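Local coordinates for BH0493 protein (Bacillus halodurans C-125, PDB 2QEE) that binds zinc and is a putative amidohydrolase, probably a metal-dependent enzyme of the amidohydrolase superfamily, at residues L40-D45 against R359-L364; Q204-F209 against R243-P248; H288-Y293 against F318-I323. One frame throughout, in Å; residues are numbered along the deposited sequence.

Interaction 1 of 3, residues L40-D45 against R359-L364; sequences LLWDID and RVLEQL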
loop_
_atom_site.group_PDB
_atom_site.type_symbol
_atom_site.label_atom_id
_atom_site.label_comp_id
_atom_site.label_asym_id
_atom_site.label_seq_id
_atom_site.Cartn_x
_atom_site.Cartn_y
_atom_site.Cartn_z
ATOM N N LEU C 40 26.881 -15.995 -19.859
ATOM C CA LEU C 40 27.006 -15.855 -18.387
ATOM C C LEU C 40 27.803 -14.605 -18.061
ATOM O O LEU C 40 29.054 -14.561 -18.244
ATOM C CB LEU C 40 27.660 -17.110 -17.752
ATOM C CG LEU C 40 27.889 -17.001 -16.232
ATOM C CD1 LEU C 40 26.549 -17.014 -15.476
ATOM C CD2 LEU C 40 28.720 -18.182 -15.708
ATOM N N LEU C 41 27.094 -13.580 -17.538
ATOM C CA LEU C 41 27.724 -12.302 -17.195
ATOM C C LEU C 41 28.246 -12.347 -15.780
ATOM O O LEU C 41 27.535 -12.809 -14.875
ATOM C CB LEU C 41 26.717 -11.130 -17.308
ATOM C CG LEU C 41 26.077 -10.996 -18.706
ATOM C CD1 LEU C 41 25.129 -9.807 -18.722
ATOM C CD2 LEU C 41 27.174 -10.818 -19.836
ATOM N N TRP C 42 29.471 -11.874 -15.583
ATOM C CA TRP C 42 30.082 -11.767 -14.254
ATOM C C TRP C 42 31.199 -10.777 -14.189
ATOM O O TRP C 42 31.796 -10.451 -15.214
ATOM C CB TRP C 42 30.583 -13.094 -13.710
ATOM C CG TRP C 42 31.674 -13.849 -14.494
ATOM C CD1 TRP C 42 31.500 -14.624 -15.603
ATOM C CD2 TRP C 42 33.055 -13.972 -14.125
ATOM N NE1 TRP C 42 32.726 -15.205 -15.987
ATOM C CE2 TRP C 42 33.690 -14.803 -15.102
ATOM C CE3 TRP C 42 33.831 -13.442 -13.085
ATOM C CZ2 TRP C 42 35.053 -15.142 -15.027
ATOM C CZ3 TRP C 42 35.219 -13.740 -13.035
ATOM C CH2 TRP C 42 35.805 -14.593 -14.009
ATOM N N ASP C 43 31.469 -10.340 -12.956
ATOM C CA ASP C 43 32.501 -9.387 -12.521
ATOM C C ASP C 43 32.001 -8.027 -12.135
ATOM O O ASP C 43 30.844 -7.692 -12.417
ATOM C CB ASP C 43 33.749 -9.305 -13.443
ATOM C CG ASP C 43 33.565 -8.412 -14.665
ATOM O OD1 ASP C 43 32.670 -7.528 -14.747
ATOM O OD2 ASP C 43 34.377 -8.610 -15.603
ATOM N N ILE C 44 32.873 -7.240 -11.522
ATOM C CA ILE C 44 32.468 -5.905 -10.972
ATOM C C ILE C 44 31.991 -4.912 -12.043
ATOM O O ILE C 44 31.106 -4.074 -11.780
ATOM C CB ILE C 44 33.568 -5.315 -10.085
ATOM C CG1 ILE C 44 33.166 -4.014 -9.382
ATOM C CG2 ILE C 44 34.876 -5.084 -10.945
ATOM C CD1 ILE C 44 31.898 -4.089 -8.481
ATOM N N ASP C 45 32.616 -4.917 -13.224
ATOM C CA ASP C 45 32.135 -4.073 -14.306
ATOM C C ASP C 45 30.732 -4.436 -14.760
ATOM O O ASP C 45 29.935 -3.539 -15.059
ATOM C CB ASP C 45 33.104 -4.159 -15.495
ATOM C CG ASP C 45 34.407 -3.406 -15.242
ATOM O OD1 ASP C 45 34.509 -2.611 -14.294
ATOM O OD2 ASP C 45 35.347 -3.595 -16.026
ATOM N N ARG C 359 20.985 -11.101 -13.121
ATOM C CA ARG C 359 21.569 -11.017 -14.483
ATOM C C ARG C 359 23.071 -11.162 -14.511
ATOM O O ARG C 359 23.649 -11.509 -15.561
ATOM C CB ARG C 359 21.188 -9.688 -15.133
ATOM C CG ARG C 359 19.709 -9.637 -15.473
ATOM C CD ARG C 359 19.381 -8.357 -16.226
ATOM N NE ARG C 359 18.050 -8.499 -16.805
ATOM C CZ ARG C 359 17.824 -8.903 -18.050
ATOM N NH1 ARG C 359 18.853 -9.170 -18.858
ATOM N NH2 ARG C 359 16.574 -9.030 -18.487
ATOM N N VAL C 360 23.711 -10.874 -13.390
ATOM C CA VAL C 360 25.166 -10.924 -13.266
ATOM C C VAL C 360 25.427 -11.896 -12.128
ATOM O O VAL C 360 24.816 -11.778 -11.046
ATOM C CB VAL C 360 25.755 -9.553 -12.942
ATOM C CG1 VAL C 360 27.274 -9.655 -12.707
ATOM C CG2 VAL C 360 25.422 -8.527 -14.077
ATOM N N LEU C 361 26.311 -12.862 -12.380
ATOM C CA LEU C 361 26.547 -13.966 -11.444
ATOM C C LEU C 361 26.673 -13.534 -9.985
ATOM O O LEU C 361 25.962 -14.070 -9.139
ATOM C CB LEU C 361 27.835 -14.719 -11.811
ATOM C CG LEU C 361 28.229 -15.902 -10.912
ATOM C CD1 LEU C 361 27.168 -16.981 -10.828
ATOM C CD2 LEU C 361 29.555 -16.436 -11.495
ATOM N N GLU C 362 27.528 -12.550 -9.702
ATOM C CA GLU C 362 27.808 -12.160 -8.291
ATOM C C GLU C 362 26.595 -11.616 -7.543
ATOM O O GLU C 362 26.606 -11.635 -6.297
ATOM C CB GLU C 362 28.904 -11.121 -8.178
ATOM C CG GLU C 362 30.298 -11.642 -8.555
ATOM C CD GLU C 362 30.525 -11.788 -10.068
ATOM O OE1 GLU C 362 29.687 -11.371 -10.892
ATOM O OE2 GLU C 362 31.598 -12.310 -10.420
ATOM N N GLN C 363 25.564 -11.209 -8.269
ATOM C CA GLN C 363 24.342 -10.703 -7.637
ATOM C C GLN C 363 23.629 -11.748 -6.756
ATOM O O GLN C 363 22.842 -11.404 -5.859
ATOM C CB GLN C 363 23.368 -10.218 -8.682
ATOM C CG GLN C 363 23.858 -8.987 -9.449
ATOM C CD GLN C 363 22.961 -8.604 -10.614
ATOM O OE1 GLN C 363 22.243 -9.421 -11.158
ATOM N NE2 GLN C 363 23.014 -7.338 -11.010
ATOM N N LEU C 364 23.857 -13.027 -6.996
ATOM C CA LEU C 364 23.352 -14.066 -6.081
ATOM C C LEU C 364 23.783 -13.752 -4.669
ATOM O O LEU C 364 22.993 -14.005 -3.732
ATOM C CB LEU C 364 23.895 -15.451 -6.468
ATOM C CG LEU C 364 23.352 -15.948 -7.774
ATOM C CD1 LEU C 364 24.000 -17.325 -8.020
ATOM C CD2 LEU C 364 21.853 -16.140 -7.678
HETATM O O HOH W 1 24.337 -13.986 -16.860
#

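Interaction 2 of 3, residues Q204-F209 against R243-P248; sequences QEVKRF and RDCLLP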
loop_
_atom_site.group_PDB
_atom_site.type_symbol
_atom_site.label_atom_id
_atom_site.label_comp_id
_atom_site.label_asym_id
_atom_site.label_seq_id
_atom_site.Cartn_x
_atom_site.Cartn_y
_atom_site.Cartn_z
ATOM N N GLN C 204 -1.236 -27.063 -34.557
ATOM C CA GLN C 204 -0.339 -28.211 -34.441
ATOM C C GLN C 204 1.137 -27.893 -34.539
ATOM O O GLN C 204 1.947 -28.477 -33.808
ATOM C CB GLN C 204 -0.716 -29.273 -35.495
ATOM C CG GLN C 204 -2.020 -29.912 -35.163
ATOM C CD GLN C 204 -2.095 -30.256 -33.700
ATOM O OE1 GLN C 204 -1.123 -30.777 -33.126
ATOM N NE2 GLN C 204 -3.232 -29.942 -33.063
ATOM N N GLU C 205 1.511 -26.995 -35.442
ATOM C CA GLU C 205 2.896 -26.684 -35.637
ATOM C C GLU C 205 3.424 -25.861 -34.484
ATOM O O GLU C 205 4.597 -25.991 -34.117
ATOM C CB GLU C 205 3.147 -26.004 -36.969
ATOM C CG GLU C 205 3.079 -27.014 -38.133
ATOM C CD GLU C 205 4.174 -28.075 -38.031
ATOM O OE1 GLU C 205 5.236 -27.834 -38.621
ATOM O OE2 GLU C 205 3.997 -29.093 -37.307
ATOM N N VAL C 206 2.571 -25.029 -33.894
ATOM C CA VAL C 206 3.056 -24.292 -32.712
ATOM C C VAL C 206 3.235 -25.254 -31.502
ATOM O O VAL C 206 4.248 -25.168 -30.785
ATOM C CB VAL C 206 2.177 -23.043 -32.392
ATOM C CG1 VAL C 206 2.546 -22.437 -31.002
ATOM C CG2 VAL C 206 2.389 -21.978 -33.464
ATOM N N LYS C 207 2.277 -26.153 -31.265
ATOM C CA LYS C 207 2.485 -27.241 -30.277
ATOM C C LYS C 207 3.752 -28.044 -30.530
ATOM O O LYS C 207 4.463 -28.413 -29.585
ATOM C CB LYS C 207 1.303 -28.181 -30.245
ATOM C CG LYS C 207 0.037 -27.576 -29.667
ATOM C CD LYS C 207 -1.147 -28.489 -29.842
ATOM C CE LYS C 207 -1.370 -29.300 -28.634
ATOM N NZ LYS C 207 -2.767 -29.822 -28.640
ATOM N N ARG C 208 4.071 -28.303 -31.794
ATOM C CA ARG C 208 5.287 -29.050 -32.066
ATOM C C ARG C 208 6.541 -28.235 -31.741
ATOM O O ARG C 208 7.554 -28.792 -31.272
ATOM C CB ARG C 208 5.292 -29.626 -33.509
ATOM C CG ARG C 208 6.480 -30.550 -33.766
ATOM C CD ARG C 208 6.370 -31.230 -35.136
ATOM N NE ARG C 208 6.472 -30.268 -36.236
ATOM C CZ ARG C 208 7.612 -29.779 -36.694
ATOM N NH1 ARG C 208 8.764 -30.184 -36.183
ATOM N NH2 ARG C 208 7.613 -28.910 -37.697
ATOM N N PHE C 209 6.478 -26.918 -31.949
ATOM C CA PHE C 209 7.566 -26.044 -31.582
ATOM C C PHE C 209 7.782 -26.176 -30.042
ATOM O O PHE C 209 8.906 -26.418 -29.565
ATOM C CB PHE C 209 7.278 -24.590 -31.996
ATOM C CG PHE C 209 8.308 -23.616 -31.513
ATOM C CD1 PHE C 209 9.494 -23.447 -32.191
ATOM C CD2 PHE C 209 8.094 -22.865 -30.330
ATOM C CE1 PHE C 209 10.483 -22.568 -31.760
ATOM C CE2 PHE C 209 9.074 -21.954 -29.871
ATOM C CZ PHE C 209 10.293 -21.812 -30.579
ATOM N N ARG C 243 -4.460 -20.525 -25.224
ATOM C CA ARG C 243 -5.647 -21.413 -25.211
ATOM C C ARG C 243 -5.406 -22.701 -26.000
ATOM O O ARG C 243 -5.592 -23.814 -25.486
ATOM C CB ARG C 243 -6.882 -20.711 -25.792
ATOM C CG ARG C 243 -8.184 -21.503 -25.694
ATOM C CD ARG C 243 -9.287 -20.941 -26.616
ATOM N NE ARG C 243 -8.843 -20.802 -28.007
ATOM C CZ ARG C 243 -9.280 -19.870 -28.872
ATOM N NH1 ARG C 243 -10.182 -18.984 -28.514
ATOM N NH2 ARG C 243 -8.789 -19.825 -30.106
ATOM N N ASP C 244 -4.969 -22.542 -27.242
ATOM C CA ASP C 244 -4.934 -23.676 -28.172
ATOM C C ASP C 244 -3.668 -24.507 -28.103
ATOM O O ASP C 244 -3.692 -25.674 -28.510
ATOM C CB ASP C 244 -5.118 -23.207 -29.626
ATOM C CG ASP C 244 -6.486 -22.645 -29.908
ATOM O OD1 ASP C 244 -7.445 -22.913 -29.150
ATOM O OD2 ASP C 244 -6.582 -21.902 -30.928
ATOM N N CYS C 245 -2.558 -23.936 -27.625
ATOM C CA CYS C 245 -1.267 -24.590 -27.714
ATOM C C CYS C 245 -0.622 -24.772 -26.347
ATOM O O CYS C 245 -0.255 -25.878 -25.947
ATOM C CB CYS C 245 -0.308 -23.828 -28.643
ATOM S SG CYS C 245 -1.016 -23.453 -30.310
ATOM N N LEU C 246 -0.440 -23.668 -25.640
ATOM C CA LEU C 246 0.452 -23.697 -24.478
ATOM C C LEU C 246 -0.205 -24.491 -23.354
ATOM O O LEU C 246 0.454 -25.332 -22.769
ATOM C CB LEU C 246 0.779 -22.254 -24.020
ATOM C CG LEU C 246 1.835 -22.211 -22.925
ATOM C CD1 LEU C 246 2.666 -20.973 -23.104
ATOM C CD2 LEU C 246 1.159 -22.286 -21.519
ATOM N N LEU C 247 -1.462 -24.185 -23.029
ATOM C CA LEU C 247 -2.120 -24.812 -21.869
ATOM C C LEU C 247 -2.247 -26.322 -22.095
ATOM O O LEU C 247 -1.862 -27.105 -21.210
ATOM C CB LEU C 247 -3.474 -24.162 -21.576
ATOM C CG LEU C 247 -3.357 -22.733 -20.996
ATOM C CD1 LEU C 247 -4.729 -22.136 -20.776
ATOM C CD2 LEU C 247 -2.530 -22.725 -19.692
ATOM N N PRO C 248 -2.740 -26.748 -23.302
ATOM C CA PRO C 248 -2.787 -28.228 -23.514
ATOM C C PRO C 248 -1.421 -28.925 -23.409
ATOM O O PRO C 248 -1.327 -29.976 -22.769
ATOM C CB PRO C 248 -3.315 -28.374 -24.950
ATOM C CG PRO C 248 -4.017 -27.059 -25.252
ATOM C CD PRO C 248 -3.297 -26.003 -24.455
#

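Interaction 3 of 3, residues H288-Y293 against F318-I323; sequences HLLREY and FSNLMI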
loop_
_atom_site.group_PDB
_atom_site.type_symbol
_atom_site.label_atom_id
_atom_site.label_comp_id
_atom_site.label_asym_id
_atom_site.label_seq_id
_atom_site.Cartn_x
_atom_site.Cartn_y
_atom_site.Cartn_z
ATOM N N HIS C 288 -9.486 -16.312 -14.126
ATOM C CA HIS C 288 -10.083 -17.194 -15.136
ATOM C C HIS C 288 -9.206 -18.420 -15.436
ATOM O O HIS C 288 -9.680 -19.580 -15.444
ATOM C CB HIS C 288 -10.348 -16.375 -16.416
ATOM C CG HIS C 288 -10.912 -17.200 -17.522
ATOM N ND1 HIS C 288 -12.258 -17.202 -17.837
ATOM C CD2 HIS C 288 -10.327 -18.117 -18.336
ATOM C CE1 HIS C 288 -12.469 -18.077 -18.807
ATOM N NE2 HIS C 288 -11.314 -18.614 -19.154
ATOM N N LEU C 289 -7.922 -18.177 -15.656
ATOM C CA LEU C 289 -6.973 -19.244 -15.949
ATOM C C LEU C 289 -6.995 -20.264 -14.818
ATOM O O LEU C 289 -7.116 -21.453 -15.074
ATOM C CB LEU C 289 -5.580 -18.662 -16.164
ATOM C CG LEU C 289 -5.334 -18.045 -17.567
ATOM C CD1 LEU C 289 -4.036 -17.226 -17.614
ATOM C CD2 LEU C 289 -5.286 -19.186 -18.636
ATOM N N LEU C 290 -6.912 -19.802 -13.574
ATOM C CA LEU C 290 -6.868 -20.743 -12.458
ATOM C C LEU C 290 -8.139 -21.584 -12.289
ATOM O O LEU C 290 -8.083 -22.796 -11.984
ATOM C CB LEU C 290 -6.619 -19.975 -11.171
ATOM C CG LEU C 290 -5.218 -19.362 -11.118
ATOM C CD1 LEU C 290 -5.242 -18.334 -9.956
ATOM C CD2 LEU C 290 -4.095 -20.465 -10.821
ATOM N N ARG C 291 -9.284 -20.926 -12.441
ATOM C CA ARG C 291 -10.560 -21.592 -12.287
ATOM C C ARG C 291 -10.829 -22.574 -13.424
ATOM O O ARG C 291 -11.231 -23.720 -13.183
ATOM C CB ARG C 291 -11.681 -20.569 -12.224
ATOM C CG ARG C 291 -13.107 -21.184 -12.199
ATOM C CD ARG C 291 -14.156 -20.143 -11.956
ATOM N NE ARG C 291 -14.061 -19.060 -12.935
ATOM C CZ ARG C 291 -13.672 -17.824 -12.601
ATOM N NH1 ARG C 291 -13.427 -17.553 -11.316
ATOM N NH2 ARG C 291 -13.544 -16.870 -13.537
ATOM N N GLU C 292 -10.627 -22.089 -14.642
ATOM C CA GLU C 292 -10.987 -22.823 -15.858
ATOM C C GLU C 292 -9.989 -23.888 -16.306
ATOM O O GLU C 292 -10.363 -24.746 -17.138
ATOM C CB GLU C 292 -11.284 -21.856 -17.030
ATOM C CG GLU C 292 -12.298 -20.788 -16.703
ATOM C CD GLU C 292 -13.667 -21.315 -16.263
ATOM O OE1 GLU C 292 -14.035 -22.450 -16.627
ATOM O OE2 GLU C 292 -14.386 -20.598 -15.527
ATOM N N TYR C 293 -8.752 -23.852 -15.773
ATOM C CA TYR C 293 -7.720 -24.819 -16.105
ATOM C C TYR C 293 -7.175 -25.489 -14.817
ATOM O O TYR C 293 -6.006 -25.291 -14.456
ATOM C CB TYR C 293 -6.620 -24.146 -16.924
ATOM C CG TYR C 293 -7.153 -23.702 -18.258
ATOM C CD1 TYR C 293 -7.145 -24.578 -19.359
ATOM C CD2 TYR C 293 -7.728 -22.425 -18.409
ATOM C CE1 TYR C 293 -7.689 -24.160 -20.603
ATOM C CE2 TYR C 293 -8.275 -22.000 -19.644
ATOM C CZ TYR C 293 -8.258 -22.906 -20.719
ATOM O OH TYR C 293 -8.782 -22.481 -21.927
ATOM N N PHE C 318 -7.037 -20.600 -4.862
ATOM C CA PHE C 318 -6.622 -21.632 -5.863
ATOM C C PHE C 318 -5.345 -22.330 -5.548
ATOM O O PHE C 318 -4.289 -21.714 -5.587
ATOM C CB PHE C 318 -6.539 -21.042 -7.293
ATOM C CG PHE C 318 -7.844 -20.523 -7.776
ATOM C CD1 PHE C 318 -8.819 -21.400 -8.268
ATOM C CD2 PHE C 318 -8.124 -19.184 -7.722
ATOM C CE1 PHE C 318 -10.037 -20.927 -8.676
ATOM C CE2 PHE C 318 -9.320 -18.685 -8.141
ATOM C CZ PHE C 318 -10.310 -19.568 -8.635
ATOM N N SER C 319 -5.404 -23.658 -5.357
ATOM C CA SER C 319 -4.213 -24.409 -5.046
ATOM C C SER C 319 -3.300 -24.643 -6.241
ATOM O O SER C 319 -2.173 -25.030 -6.060
ATOM C CB SER C 319 -4.558 -25.756 -4.409
ATOM O OG SER C 319 -5.432 -26.540 -5.252
ATOM N N ASN C 320 -3.825 -24.443 -7.476
ATOM C CA ASN C 320 -3.028 -24.513 -8.679
ATOM C C ASN C 320 -2.275 -23.202 -9.014
ATOM O O ASN C 320 -1.601 -23.066 -10.072
ATOM C CB ASN C 320 -3.863 -25.032 -9.881
ATOM C CG ASN C 320 -5.018 -24.150 -10.240
ATOM O OD1 ASN C 320 -5.615 -23.459 -9.394
ATOM N ND2 ASN C 320 -5.408 -24.206 -11.537
ATOM N N LEU C 321 -2.301 -22.266 -8.055
ATOM C CA LEU C 321 -1.484 -21.058 -8.118
ATOM C C LEU C 321 -0.379 -21.160 -7.072
ATOM O O LEU C 321 -0.672 -21.425 -5.878
ATOM C CB LEU C 321 -2.341 -19.813 -7.771
ATOM C CG LEU C 321 -1.592 -18.493 -7.749
ATOM C CD1 LEU C 321 -0.858 -18.192 -9.080
ATOM C CD2 LEU C 321 -2.589 -17.386 -7.375
ATOM N N MET C 322 0.849 -20.903 -7.504
ATOM C CA MET C 322 1.973 -20.774 -6.567
ATOM C C MET C 322 2.487 -19.379 -6.860
ATOM O O MET C 322 2.881 -19.077 -7.970
ATOM C CB MET C 322 3.087 -21.804 -6.807
ATOM C CG MET C 322 4.342 -21.624 -5.950
ATOM S SD MET C 322 3.882 -21.626 -4.182
ATOM C CE MET C 322 3.482 -23.342 -3.967
ATOM N N ILE C 323 2.457 -18.503 -5.862
ATOM C CA ILE C 323 3.061 -17.159 -6.069
ATOM C C ILE C 323 4.510 -17.153 -5.640
ATOM O O ILE C 323 4.913 -17.883 -4.683
ATOM C CB ILE C 323 2.235 -16.040 -5.337
ATOM C CG1 ILE C 323 2.370 -16.160 -3.841
ATOM C CG2 ILE C 323 0.765 -16.092 -5.830
ATOM C CD1 ILE C 323 1.401 -15.127 -3.134
#

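Interaction 1 of 3, residues L40-D45 against R359-L364
L41, L361 and W42 give up the most surface here, where the loop ahead of helix 44-48 lies beside the type I beta turn V360-Q363. That turn leads from the zinc ligand D357 into helix 363-388; in amidohydrolase barrels the metal-binding aspartate typically closes the last strand, so the contact probably sits on the loop after it. The backbone of L41 carries one of the two direct hydrogen bonds. Its carbonyl O accepts from L361 N at 2.8 Å in a nearly straight bond (172° at the hydrogen), while V360 CA-H approaches that same L41 O at 3.4 Å as a weaker CH...O contact. L41 CB rests on R359 O at 3.6 Å, and a water that accepts from L41 N also lies 2.9 Å from R359 O, linking the two backbones. From the turn, L361 adds an apolar patch: L361 CB meets W42 CB at 3.7 Å. Its CD2 branch lies obliquely to the indole.

W42 holds its CG between the backbone N and the carbonyl carbon (chi1 61°), and the ring is carried off from the turn. The indole NE1 is hydrogen-bonded to S126, the first residue of helix 126-136, while ring atom W42 CE3 has E362 OE2 near the ring plane at 3.7 Å. The E362 carboxylate also lies against W42 CB, with W42 CB to E362 OE1 at 3.4 Å. Behind it, Q363 OE1 draws in the turn's own backbone by accepting from both R359 N and V360 N. E362 is held at both oxygens, which probably limits its rotation. Its OE2 accepts from Q129 NE2; the other oxygen takes a backbone donor, D43 N donating to E362 OE1 at 2.9 Å, nearly linear at 176°, from above the carboxylate plane.

Interaction 2 of 3, residues Q204-F209 against R243-P248
D244, C245 and P248 of helix 237-253 meet V206 and K207 of helix 200-217 in a contact made of van der Waals packing, with no polar bond between the two segments. The segment axes approach to 8.9 Å and run in similar directions, crossing at -29°; the nearest backbones are K207 CA and C245 CA, 5.3 Å apart.

R243 grips the D244 carboxylate side-on: R243 NE to D244 OD1 is 2.8 Å, and an NH reaches the other oxygen. The end of the D244 side chain leads off from helix 200-217 to this pair, and D244 OD2 also accepts from W198 NE1, in the loop before helix 200-217. What D244 offers across the contact is its backbone carbonyl, with D244 O lying 4.0 Å from K207 CD. C245 comes next and fills the middle. Its SG stands anti to the carbonyl carbon (chi1 -52°) and touches V206 CG1 at 3.8 Å, a sulfur-methyl contact. K207 CG lies 3.8 Å from C245 CA and also touches its CB. The L246 side chain packs on L177 and that of L247 on Y293 and I242. The segment includes a wider pi-type turn at 243-246 and is kinked at P248, whose ring nitrogen has no hydrogen to give to the preceding turn. The P248 and K207 side chains cross at about a right angle; a bend at chi3 (96°) places K207 CE, and K207 NZ beyond it lies 4.0 Å from P248 CB.

Strands 222-226 and 257-264, which follow these helices in sequence, pair in parallel, consistent with the side-by-side packing of successive outer helices in the beta/alpha barrel of the amidohydrolase superfamily.

Interaction 3 of 3, residues H288-Y293 against F318-I323
Within a beta/alpha layer, L290 of helix 284-292 packs on F318, N320 and L321, where the chain leaves helix 308-317 and turns into strand 321-323. A type I turn from F318 to L321 makes that connection and brings three side chains to one leucine. L290 CB stands over a face of the F318 ring as a CH-pi contact, 3.9 Å from the ring centroid and 19° off the ring normal. One methyl, L290 CD2, presses on L321 CB at 3.6 Å, while the other, L290 CD1, reaches F318 CD2 at 3.7 Å. Farther round the ring, R291 CA lies 3.7 Å from F318 CE1, placed obliquely.

The polar tie comes from N320. Chi1 of 62° places N320 CG between the backbone N and the carbonyl carbon; from there N320 ND2 donates to L290 O at 3.1 Å (164° at the hydrogen). The donor lies in the carbonyl plane, on a lone pair, and L290 O lies close to the amide plane; ND2 also binds N296 O, so a carbonyl of the last helical turn and one of the following loop share a single amide.

An alanine in place of F318 would remove the ring and would probably leave a gap over L290 CB and R291, with H268 of the second subunit losing the ring it meets. Helix 284-292 leads to strand 298-302 and helix 308-317 to its parallel partner 321-323; packing between such neighbouring helix-strand units is consistent with a beta/alpha barrel.

In the fold
Interactions 2 and 3 are neighbours on one side of the chain's centre, with centres 20 Å apart. They touch through L247 CD1, which lies 3.6 Å from Y293 CE1 and also packs on L289, so helices 200-217, 237-253 and 284-292 pack in succession. Interaction 1 lies apart from both, on the opposite side of the chain's centre from interaction 3: its centre is 35 Å from that of interaction 2 and 34 Å from that of interaction 3, the nearest atoms being about 19 and 17 Å away. Of the three, it alone borders the metal site, the R359 side chain being about 6 Å from the zinc ion and about 4 Å from the H30 side chain. Interaction 3 also adjoins a second subunit.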